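Local atomic coordinates of endonuclease V isoform X2 (Ciona intestinalis, PDB entry 6OZI), a protein that probably cleaves inosine-containing RNA, or DNA carrying a ribonucleotide beside the inosine, in a metal-ion-dependent hydrolysis. Residues Cys56-Ser61 and Asn233-Lys238; Pro63-Val68 and Pro226-Met231; Gly119-Arg124 and Asp153-Thr158. The protein carries 1 engineered substitution. One frame throughout, in Å; residues are numbered along the deposited sequence.

Contact 1. Residues Cys56-Ser61 and Asn233-Lys238; sequences CMVVLS and NKWSRK. Engineered in segment 233-238: N233 (natural residue Asp).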
loop_
_atom_site.group_PDB
_atom_site.type_symbol
_atom_site.label_atom_id
_atom_site.label_comp_id
_atom_site.label_asym_id
_atom_site.label_seq_id
_atom_site.Cartn_x
_atom_site.Cartn_y
_atom_site.Cartn_z
ATOM N N CYS A 56 19.310 1.188 -1.219
ATOM C CA CYS A 56 19.307 -0.162 -1.763
ATOM C C CYS A 56 19.844 -0.137 -3.185
ATOM O O CYS A 56 19.487 0.738 -3.982
ATOM C CB CYS A 56 17.903 -0.784 -1.763
ATOM S SG CYS A 56 17.807 -2.427 -2.554
ATOM N N MET A 57 20.698 -1.107 -3.495
ATOM C CA MET A 57 21.168 -1.309 -4.857
ATOM C C MET A 57 20.889 -2.756 -5.230
ATOM O O MET A 57 21.114 -3.664 -4.422
ATOM C CB MET A 57 22.662 -0.979 -4.995
ATOM C CG MET A 57 23.244 -1.270 -6.374
ATOM S SD MET A 57 24.843 -0.463 -6.680
ATOM C CE MET A 57 24.376 1.266 -6.846
ATOM N N VAL A 58 20.361 -2.961 -6.437
ATOM C CA VAL A 58 20.023 -4.284 -6.938
ATOM C C VAL A 58 20.685 -4.464 -8.293
ATOM O O VAL A 58 21.004 -3.497 -8.987
ATOM C CB VAL A 58 18.499 -4.494 -7.069
ATOM C CG1 VAL A 58 17.823 -4.485 -5.703
ATOM C CG2 VAL A 58 17.900 -3.422 -7.969
ATOM N N VAL A 59 20.910 -5.724 -8.658
ATOM C CA VAL A 59 21.328 -6.084 -10.005
ATOM C C VAL A 59 20.440 -7.222 -10.486
ATOM O O VAL A 59 20.332 -8.257 -9.813
ATOM C CB VAL A 59 22.811 -6.495 -10.085
ATOM C CG1 VAL A 59 23.193 -6.781 -11.533
ATOM C CG2 VAL A 59 23.712 -5.412 -9.514
ATOM N N LEU A 60 19.828 -7.034 -11.655
ATOM C CA LEU A 60 18.987 -8.024 -12.309
ATOM C C LEU A 60 19.622 -8.426 -13.631
ATOM O O LEU A 60 20.230 -7.601 -14.318
ATOM C CB LEU A 60 17.574 -7.485 -12.579
ATOM C CG LEU A 60 16.589 -7.366 -11.414
ATOM C CD1 LEU A 60 17.018 -6.306 -10.409
ATOM C CD2 LEU A 60 15.194 -7.068 -11.937
ATOM N N SER A 61 19.474 -9.697 -13.991
ATOM C CA SER A 61 19.977 -10.144 -15.279
ATOM C C SER A 61 19.151 -9.538 -16.407
ATOM O O SER A 61 17.987 -9.175 -16.228
ATOM C CB SER A 61 19.959 -11.669 -15.374
ATOM O OG SER A 61 18.654 -12.177 -15.165
ATOM N N ASN A 233 13.278 -0.069 -4.939
ATOM C CA ASN A 233 12.290 0.622 -4.116
ATOM C C ASN A 233 11.704 -0.310 -3.057
ATOM O O ASN A 233 11.622 0.045 -1.868
ATOM C CB ASN A 233 11.202 1.201 -5.027
ATOM C CG ASN A 233 10.076 1.881 -4.261
ATOM O OD1 ASN A 233 8.935 1.412 -4.275
ATOM N ND2 ASN A 233 10.392 2.980 -3.580
ATOM N N LYS A 234 11.351 -1.535 -3.458
ATOM C CA LYS A 234 10.736 -2.454 -2.508
ATOM C C LYS A 234 11.679 -2.781 -1.353
ATOM O O LYS A 234 11.323 -2.600 -0.182
ATOM C CB LYS A 234 10.265 -3.730 -3.204
ATOM C CG LYS A 234 9.727 -4.758 -2.204
ATOM C CD LYS A 234 9.181 -6.034 -2.859
ATOM C CE LYS A 234 10.226 -6.766 -3.673
ATOM N NZ LYS A 234 9.611 -7.944 -4.353
ATOM N N TRP A 235 12.897 -3.245 -1.658
ATOM C CA TRP A 235 13.773 -3.709 -0.584
ATOM C C TRP A 235 14.220 -2.554 0.309
ATOM O O TRP A 235 14.331 -2.722 1.535
ATOM C CB TRP A 235 14.980 -4.462 -1.146
ATOM C CG TRP A 235 14.635 -5.643 -2.053
ATOM C CD1 TRP A 235 15.062 -5.836 -3.334
ATOM C CD2 TRP A 235 13.779 -6.760 -1.748
ATOM N NE1 TRP A 235 14.549 -7.006 -3.835
ATOM C CE2 TRP A 235 13.755 -7.589 -2.885
ATOM C CE3 TRP A 235 13.041 -7.144 -0.620
ATOM C CZ2 TRP A 235 13.025 -8.775 -2.931
ATOM C CZ3 TRP A 235 12.313 -8.328 -0.669
ATOM C CH2 TRP A 235 12.311 -9.126 -1.817
ATOM N N SER A 236 14.480 -1.374 -0.275
ATOM C CA SER A 236 14.823 -0.233 0.574
ATOM C C SER A 236 13.693 0.071 1.556
ATOM O O SER A 236 13.934 0.251 2.761
ATOM C CB SER A 236 15.155 0.995 -0.275
ATOM O OG SER A 236 14.013 1.469 -0.958
ATOM N N ARG A 237 12.441 0.082 1.061
ATOM C CA ARG A 237 11.302 0.408 1.923
ATOM C C ARG A 237 11.108 -0.642 3.011
ATOM O O ARG A 237 10.890 -0.308 4.185
ATOM C CB ARG A 237 10.019 0.502 1.099
ATOM C CG ARG A 237 8.804 0.861 1.949
ATOM C CD ARG A 237 7.477 0.680 1.211
ATOM N NE ARG A 237 7.429 1.283 -0.114
ATOM C CZ ARG A 237 7.336 0.562 -1.232
ATOM N NH1 ARG A 237 7.269 -0.767 -1.162
ATOM N NH2 ARG A 237 7.293 1.161 -2.418
ATOM N N LYS A 238 11.179 -1.918 2.633
ATOM C CA LYS A 238 10.948 -2.996 3.585
ATOM C C LYS A 238 11.979 -2.957 4.702
ATOM O O LYS A 238 11.634 -3.048 5.890
ATOM C CB LYS A 238 10.968 -4.340 2.853
ATOM C CG LYS A 238 10.902 -5.564 3.750
ATOM C CD LYS A 238 10.926 -6.840 2.914
ATOM C CE LYS A 238 10.984 -8.085 3.790
ATOM N NZ LYS A 238 10.897 -9.338 2.979
#

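Contact 2. Residues Pro63-Val68 and Pro226-Met231; sequences PEMKQV and PEPIKM. With nucleotides of chain D.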
loop_
_atom_site.group_PDB
_atom_site.type_symbol
_atom_site.label_atom_id
_atom_site.label_comp_id
_atom_site.label_asym_id
_atom_site.label_seq_id
_atom_site.Cartn_x
_atom_site.Cartn_y
_atom_site.Cartn_z
ATOM N N PRO A 63 18.187 -10.274 -20.578
ATOM C CA PRO A 63 16.834 -9.720 -20.429
ATOM C C PRO A 63 15.893 -10.482 -19.494
ATOM O O PRO A 63 14.705 -10.164 -19.465
ATOM C CB PRO A 63 16.296 -9.786 -21.857
ATOM C CG PRO A 63 16.928 -11.039 -22.400
ATOM C CD PRO A 63 18.283 -11.171 -21.743
ATOM N N GLU A 64 16.403 -11.462 -18.746
ATOM C CA GLU A 64 15.524 -12.316 -17.951
ATOM C C GLU A 64 14.882 -11.585 -16.772
ATOM O O GLU A 64 13.854 -12.049 -16.269
ATOM C CB GLU A 64 16.294 -13.532 -17.440
ATOM C CG GLU A 64 16.702 -14.520 -18.519
ATOM C CD GLU A 64 17.968 -14.104 -19.259
ATOM O OE1 GLU A 64 18.567 -13.066 -18.899
ATOM O OE2 GLU A 64 18.363 -14.820 -20.205
ATOM N N MET A 65 15.456 -10.461 -16.330
ATOM C CA MET A 65 14.918 -9.665 -15.217
ATOM C C MET A 65 14.877 -10.459 -13.916
ATOM O O MET A 65 13.957 -10.315 -13.113
ATOM C CB MET A 65 13.535 -9.085 -15.529
ATOM C CG MET A 65 13.545 -7.915 -16.489
ATOM S SD MET A 65 14.575 -6.555 -15.899
ATOM C CE MET A 65 15.946 -6.727 -17.037
ATOM N N LYS A 66 15.872 -11.311 -13.708
ATOM C CA LYS A 66 16.007 -12.081 -12.478
ATOM C C LYS A 66 17.001 -11.396 -11.554
ATOM O O LYS A 66 18.130 -11.101 -11.957
ATOM C CB LYS A 66 16.459 -13.510 -12.774
ATOM C CG LYS A 66 15.450 -14.370 -13.528
ATOM C CD LYS A 66 14.360 -14.891 -12.592
ATOM C CE LYS A 66 13.098 -14.036 -12.567
ATOM N NZ LYS A 66 12.136 -14.571 -11.543
ATOM N N GLN A 67 16.579 -11.149 -10.319
ATOM C CA GLN A 67 17.436 -10.481 -9.351
ATOM C C GLN A 67 18.615 -11.388 -9.003
ATOM O O GLN A 67 18.425 -12.545 -8.606
ATOM C CB GLN A 67 16.644 -10.129 -8.094
ATOM C CG GLN A 67 17.397 -9.247 -7.113
ATOM C CD GLN A 67 16.587 -8.979 -5.858
ATOM O OE1 GLN A 67 15.539 -8.331 -5.908
ATOM N NE2 GLN A 67 17.064 -9.489 -4.724
ATOM N N VAL A 68 19.829 -10.881 -9.197
ATOM C CA VAL A 68 21.039 -11.612 -8.836
ATOM C C VAL A 68 21.842 -10.913 -7.753
ATOM O O VAL A 68 22.760 -11.533 -7.194
ATOM C CB VAL A 68 21.936 -11.879 -10.065
ATOM C CG1 VAL A 68 21.250 -12.824 -11.042
ATOM C CG2 VAL A 68 22.293 -10.573 -10.757
ATOM N N PRO A 226 9.514 -0.419 -14.170
ATOM C CA PRO A 226 10.493 -1.426 -14.604
ATOM C C PRO A 226 11.106 -2.178 -13.429
ATOM O O PRO A 226 11.297 -1.629 -12.338
ATOM C CB PRO A 226 11.544 -0.596 -15.350
ATOM C CG PRO A 226 10.790 0.597 -15.833
ATOM C CD PRO A 226 9.797 0.907 -14.742
ATOM N N GLU A 227 11.433 -3.446 -13.679
ATOM C CA GLU A 227 11.825 -4.369 -12.612
ATOM C C GLU A 227 12.961 -3.876 -11.718
ATOM O O GLU A 227 12.837 -4.006 -10.488
ATOM C CB GLU A 227 12.162 -5.732 -13.235
ATOM C CG GLU A 227 10.960 -6.452 -13.828
ATOM C CD GLU A 227 9.882 -6.740 -12.786
ATOM O OE1 GLU A 227 10.106 -7.597 -11.907
ATOM O OE2 GLU A 227 8.810 -6.104 -12.847
ATOM N N PRO A 228 14.083 -3.342 -12.227
ATOM C CA PRO A 228 15.154 -2.925 -11.295
ATOM C C PRO A 228 14.720 -1.809 -10.357
ATOM O O PRO A 228 15.051 -1.821 -9.160
ATOM C CB PRO A 228 16.282 -2.474 -12.234
ATOM C CG PRO A 228 15.968 -3.106 -13.559
ATOM C CD PRO A 228 14.479 -3.141 -13.636
ATOM N N ILE A 229 13.961 -0.846 -10.876
ATOM C CA ILE A 229 13.409 0.209 -10.034
ATOM C C ILE A 229 12.460 -0.383 -9.004
ATOM O O ILE A 229 12.538 -0.077 -7.805
ATOM C CB ILE A 229 12.704 1.257 -10.906
ATOM C CG1 ILE A 229 13.735 1.973 -11.780
ATOM C CG2 ILE A 229 11.893 2.212 -10.053
ATOM C CD1 ILE A 229 13.126 2.816 -12.829
ATOM N N LYS A 230 11.564 -1.259 -9.462
ATOM C CA LYS A 230 10.612 -1.904 -8.570
ATOM C C LYS A 230 11.328 -2.583 -7.411
ATOM O O LYS A 230 10.938 -2.435 -6.244
ATOM C CB LYS A 230 9.769 -2.909 -9.362
ATOM C CG LYS A 230 8.845 -3.755 -8.500
ATOM C CD LYS A 230 8.138 -4.846 -9.302
ATOM C CE LYS A 230 7.248 -4.252 -10.384
ATOM N NZ LYS A 230 6.492 -5.311 -11.124
ATOM N N MET A 231 12.408 -3.305 -7.713
ATOM C CA MET A 231 13.066 -4.082 -6.676
ATOM C C MET A 231 13.830 -3.183 -5.707
ATOM O O MET A 231 13.717 -3.346 -4.484
ATOM C CB MET A 231 13.961 -5.139 -7.317
ATOM C CG MET A 231 13.146 -6.106 -8.149
ATOM S SD MET A 231 11.884 -6.863 -7.112
ATOM C CE MET A 231 11.006 -7.894 -8.287
ATOM P P DC D 11 3.734 -6.873 -9.343
ATOM O OP1 DC D 11 4.105 -8.133 -10.026
ATOM O OP2 DC D 11 4.765 -5.966 -8.789
ATOM O "O5'" DC D 11 2.892 -6.039 -10.388
ATOM C "C5'" DC D 11 2.271 -4.856 -9.978
ATOM C "C4'" DC D 11 0.862 -4.799 -10.507
ATOM O "O4'" DC D 11 -0.051 -5.187 -9.469
ATOM C "C3'" DC D 11 0.427 -3.424 -10.940
ATOM O "O3'" DC D 11 0.742 -3.270 -12.294
ATOM C "C2'" DC D 11 -1.083 -3.446 -10.718
ATOM C "C1'" DC D 11 -1.249 -4.452 -9.585
ATOM N N1 DC D 11 -1.562 -3.854 -8.252
ATOM C C2 DC D 11 -2.863 -3.441 -7.977
ATOM O O2 DC D 11 -3.717 -3.548 -8.861
ATOM N N3 DC D 11 -3.146 -2.931 -6.755
ATOM C C4 DC D 11 -2.195 -2.841 -5.831
ATOM N N4 DC D 11 -2.523 -2.331 -4.638
ATOM C C5 DC D 11 -0.857 -3.262 -6.091
ATOM C C6 DC D 11 -0.590 -3.764 -7.302
HETATM O O HOH W 1 11.969 -9.202 -11.563
#

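Contact 3. Residues Gly119-Arg124 and Asp153-Thr158; sequences GFFHIR and DGVKKT. With nucleotides of chain C.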
loop_
_atom_site.group_PDB
_atom_site.type_symbol
_atom_site.label_atom_id
_atom_site.label_comp_id
_atom_site.label_asym_id
_atom_site.label_seq_id
_atom_site.Cartn_x
_atom_site.Cartn_y
_atom_site.Cartn_z
ATOM N N GLY A 119 17.102 12.439 -16.092
ATOM C CA GLY A 119 18.489 12.676 -16.430
ATOM C C GLY A 119 18.643 14.014 -17.123
ATOM O O GLY A 119 18.691 15.057 -16.465
ATOM N N PHE A 120 18.698 13.998 -18.458
ATOM C CA PHE A 120 18.783 15.238 -19.230
ATOM C C PHE A 120 17.552 16.116 -19.019
ATOM O O PHE A 120 17.635 17.345 -19.137
ATOM C CB PHE A 120 18.961 14.880 -20.710
ATOM C CG PHE A 120 19.185 16.060 -21.630
ATOM C CD1 PHE A 120 20.330 16.841 -21.540
ATOM C CD2 PHE A 120 18.275 16.341 -22.636
ATOM C CE1 PHE A 120 20.541 17.906 -22.415
ATOM C CE2 PHE A 120 18.479 17.402 -23.512
ATOM C CZ PHE A 120 19.610 18.188 -23.396
ATOM N N PHE A 121 16.414 15.507 -18.682
ATOM C CA PHE A 121 15.125 16.193 -18.543
ATOM C C PHE A 121 15.109 17.010 -17.253
ATOM O O PHE A 121 14.485 16.648 -16.251
ATOM C CB PHE A 121 14.008 15.154 -18.579
ATOM C CG PHE A 121 12.626 15.726 -18.571
ATOM C CD1 PHE A 121 12.405 17.074 -18.789
ATOM C CD2 PHE A 121 11.538 14.899 -18.361
ATOM C CE1 PHE A 121 11.115 17.589 -18.788
ATOM C CE2 PHE A 121 10.245 15.399 -18.360
ATOM C CZ PHE A 121 10.032 16.746 -18.574
ATOM N N HIS A 122 15.744 18.182 -17.311
ATOM C CA HIS A 122 16.049 18.938 -16.105
ATOM C C HIS A 122 16.295 20.388 -16.491
ATOM O O HIS A 122 16.775 20.670 -17.592
ATOM C CB HIS A 122 17.268 18.330 -15.411
ATOM C CG HIS A 122 17.655 18.998 -14.130
ATOM N ND1 HIS A 122 18.549 20.047 -14.077
ATOM C CD2 HIS A 122 17.325 18.722 -12.846
ATOM C CE1 HIS A 122 18.723 20.412 -12.820
ATOM N NE2 HIS A 122 17.994 19.623 -12.052
ATOM N N ILE A 123 15.963 21.306 -15.574
ATOM C CA ILE A 123 16.048 22.737 -15.874
ATOM C C ILE A 123 17.452 23.129 -16.328
ATOM O O ILE A 123 17.618 23.946 -17.245
ATOM C CB ILE A 123 15.590 23.576 -14.667
ATOM C CG1 ILE A 123 15.738 25.065 -14.997
ATOM C CG2 ILE A 123 16.352 23.178 -13.400
ATOM C CD1 ILE A 123 15.127 25.993 -13.973
ATOM N N ARG A 124 18.484 22.574 -15.693
ATOM C CA ARG A 124 19.857 22.826 -16.107
ATOM C C ARG A 124 20.485 21.599 -16.766
ATOM O O ARG A 124 21.713 21.479 -16.805
ATOM C CB ARG A 124 20.694 23.309 -14.921
ATOM C CG ARG A 124 20.431 24.773 -14.516
ATOM C CD ARG A 124 21.004 25.110 -13.131
ATOM N NE ARG A 124 20.402 24.305 -12.066
ATOM C CZ ARG A 124 19.284 24.620 -11.411
ATOM N NH1 ARG A 124 18.617 25.732 -11.701
ATOM N NH2 ARG A 124 18.828 23.811 -10.462
ATOM N N ASP A 153 11.424 26.027 -20.126
ATOM C CA ASP A 153 11.540 25.268 -21.365
ATOM C C ASP A 153 10.200 25.066 -22.054
ATOM O O ASP A 153 10.134 24.354 -23.061
ATOM C CB ASP A 153 12.184 23.904 -21.100
ATOM C CG ASP A 153 13.686 23.983 -20.940
ATOM O OD1 ASP A 153 14.380 24.295 -21.939
ATOM O OD2 ASP A 153 14.176 23.719 -19.817
ATOM N N GLY A 154 9.132 25.664 -21.537
ATOM C CA GLY A 154 7.829 25.494 -22.149
ATOM C C GLY A 154 7.245 24.116 -21.948
ATOM O O GLY A 154 6.446 23.668 -22.774
ATOM N N VAL A 155 7.627 23.428 -20.874
ATOM C CA VAL A 155 7.150 22.080 -20.586
ATOM C C VAL A 155 6.088 22.178 -19.495
ATOM O O VAL A 155 6.401 22.443 -18.329
ATOM C CB VAL A 155 8.294 21.150 -20.160
ATOM C CG1 VAL A 155 7.739 19.780 -19.753
ATOM C CG2 VAL A 155 9.309 21.006 -21.278
ATOM N N LYS A 156 4.835 21.924 -19.871
ATOM C CA LYS A 156 3.687 22.039 -18.985
ATOM C C LYS A 156 2.955 20.708 -18.919
ATOM O O LYS A 156 2.711 20.067 -19.944
ATOM C CB LYS A 156 2.744 23.147 -19.455
ATOM C CG LYS A 156 1.591 23.425 -18.522
ATOM C CD LYS A 156 0.972 24.789 -18.802
ATOM C CE LYS A 156 -0.406 24.919 -18.154
ATOM N NZ LYS A 156 -0.418 24.522 -16.718
ATOM N N LYS A 157 2.590 20.318 -17.697
ATOM C CA LYS A 157 2.058 18.984 -17.441
ATOM C C LYS A 157 0.746 18.747 -18.191
ATOM O O LYS A 157 0.597 17.742 -18.897
ATOM C CB LYS A 157 1.890 18.813 -15.931
ATOM C CG LYS A 157 1.670 17.414 -15.403
ATOM C CD LYS A 157 2.094 17.418 -13.938
ATOM C CE LYS A 157 1.709 16.159 -13.209
ATOM N NZ LYS A 157 2.193 16.205 -11.796
ATOM N N THR A 158 -0.217 19.666 -18.059
ATOM C CA THR A 158 -1.503 19.468 -18.732
ATOM C C THR A 158 -1.332 19.332 -20.245
ATOM O O THR A 158 -1.992 18.495 -20.882
ATOM C CB THR A 158 -2.468 20.610 -18.398
ATOM O OG1 THR A 158 -1.915 21.860 -18.827
ATOM C CG2 THR A 158 -2.747 20.666 -16.901
ATOM P P DI C 5 8.181 16.884 -8.710
ATOM O OP1 DI C 5 6.729 16.503 -8.790
ATOM O OP2 DI C 5 8.647 17.044 -7.284
ATOM O "O5'" DI C 5 9.113 15.819 -9.556
ATOM C "C5'" DI C 5 8.589 15.143 -10.670
ATOM C "C4'" DI C 5 9.492 13.975 -11.028
ATOM O "O4'" DI C 5 10.933 14.578 -11.456
ATOM C "C3'" DI C 5 9.687 13.162 -10.006
ATOM O "O3'" DI C 5 9.741 11.730 -10.444
ATOM C "C2'" DI C 5 11.068 13.535 -9.412
ATOM C "C1'" DI C 5 11.833 14.113 -10.620
ATOM N N9 DI C 5 12.718 15.186 -10.139
ATOM C C8 DI C 5 12.600 16.334 -9.455
ATOM N N7 DI C 5 13.844 16.846 -9.331
ATOM C C5 DI C 5 14.697 16.025 -9.923
ATOM C C6 DI C 5 16.214 16.079 -10.099
ATOM O O6 DI C 5 16.849 16.975 -9.660
ATOM N N1 DI C 5 16.874 15.029 -10.792
ATOM C C2 DI C 5 16.124 13.928 -11.320
ATOM N N3 DI C 5 14.684 13.880 -11.144
ATOM C C4 DI C 5 13.995 14.979 -10.424
#

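Contact 1. Residues Cys56-Ser61 and Asn233-Lys238
C56 and S236 mark the point where the backbones come closest, CA to CA 5.1 Å, as strand 56-61 and helix segment 233-238 run at 145° to each other. This is helix-on-sheet packing within the RNase H-like fold of endonuclease V: the C-terminal helix 227-243 lies against one face of the sheet, while helix 86-104 takes M57 and V59 on the other. C56 and V58 therefore look to the C-terminal helix. C56 CB meets S236 CB at 3.6 Å. A chi1 of 175° turns C56 SG away from the residue's amide nitrogen, which brings it to 3.8 Å from W235 CB, and it approaches the five-membered ring edge-on, 82° off the ring normal. One face of that ring carries K234 CE, 3.5 Å above the plane, and its NE1 is tied down by Q67 of the neighbouring strand. S236 OG turns back on its own helix, towards the carbonyls of A232 and N233. N233, an engineered substitution for Asp, faces away and hydrogen-bonds D42 through ND2. Crossing the indole at about a right angle, V58 CG1 comes in at its edge, in the ring plane, 3.9 Å from W235 CD1.

Contact 2. Residues Pro63-Val68 and Pro226-Met231
M65 and E227 form the heart of this contact: M65 SD lies 3.7 Å from E227 CB, and M65 CG packs on E227 CG where the chains cross at a slant. The bend at chi2 (-57°) turns SD so that it also reaches P228 CD, at 4.1 Å. Further along, Q67 lays OE1 against M231 CB at 3.8 Å, although that oxygen is engaged by W235 NE1. A water bridges the segments, donating to M65 O at 2.8 Å and, over a doubtfully short leg, to E227 OE1. The other carboxylate oxygen, OE2, takes a salt bridge from K230 NZ on its syn lone pair, 3.0 Å from OE2 to NZ. K230 NZ, which T223 also holds, donates to OP2 of DC11 of chain D at 3.0 Å. With an alanine here the ammonium goes, which would probably leave the DC11 phosphate without this positive partner and E227 OE2 without its salt bridge. Behind the first shell, L60 and C220 back M65, while V38 and L114 hold P228. Altogether, the turn of an RNase H-like β-hairpin, between strands 52-61 and 67-76, packs on the first turn of the C-terminal helix, where P226 is the N-cap.

Contact 3. Residues Gly119-Arg124 and Asp153-Thr158
F121 and V155 meet from opposite directions, with the phenyl group reaching from its loop to a valine in the segment before helix 157-169. At F121 CB the side chain does not yet head for its partner. CG then stands anti to the backbone N (chi1 -175°), and this carries the ring to V155. Its leading edge does the touching: CE1 comes to 4.1 Å from V155 CG1 and CZ, at the tip, to 4.0 Å. The valine methyl lies near the ring plane, so it meets the edge and not a face, while L147, I150, L186 and A187 also pack on the ring. F121 is the centre of an inverse gamma turn, and across from it G154 and V155 both face I150 in a G1 beta bulge; both irregular pieces belong to the RNase H-like fold, and I123 approaches D153 beside this apolar contact. D153 OD1 hydrogen-bonds S179 OG and forms a salt bridge with R125, the residue just after R124, which also hydrogen-bonds the carbonyl of H122. H122 points its CB away from 153-158 and brings its ring edge to the inosine, CD2 lying 3.7 Å from O6 of DI5 of chain C. Its NE2 is bonded to the carbonyl of S84, and I123 CG2 sits 3.6 Å above one face of the imidazole, offset toward the rim.

How the contacts relate
Contacts 1 and 2 are neighbours on helix 227-243, and their strands 52-61 and 67-76 lie side by side in the sheet, with the contact centres about 9 Å apart. W235 NE1 and Q67 OE1, 2.7 Å apart, stitch them together, as does packing of L60 CD2 on E227 CB. Contact 3 lies across the chain's centre, about 28 Å from either, centre to centre. Along the chain it lies within the loop closed by contact 2, itself within that closed by contact 1. All three adjoin the nucleic acid: contact 3 at the inosine, the others at backbone phosphates. A potassium ion lies about 9 Å from the C56 side chain, and N71 and T72 form a potassium site.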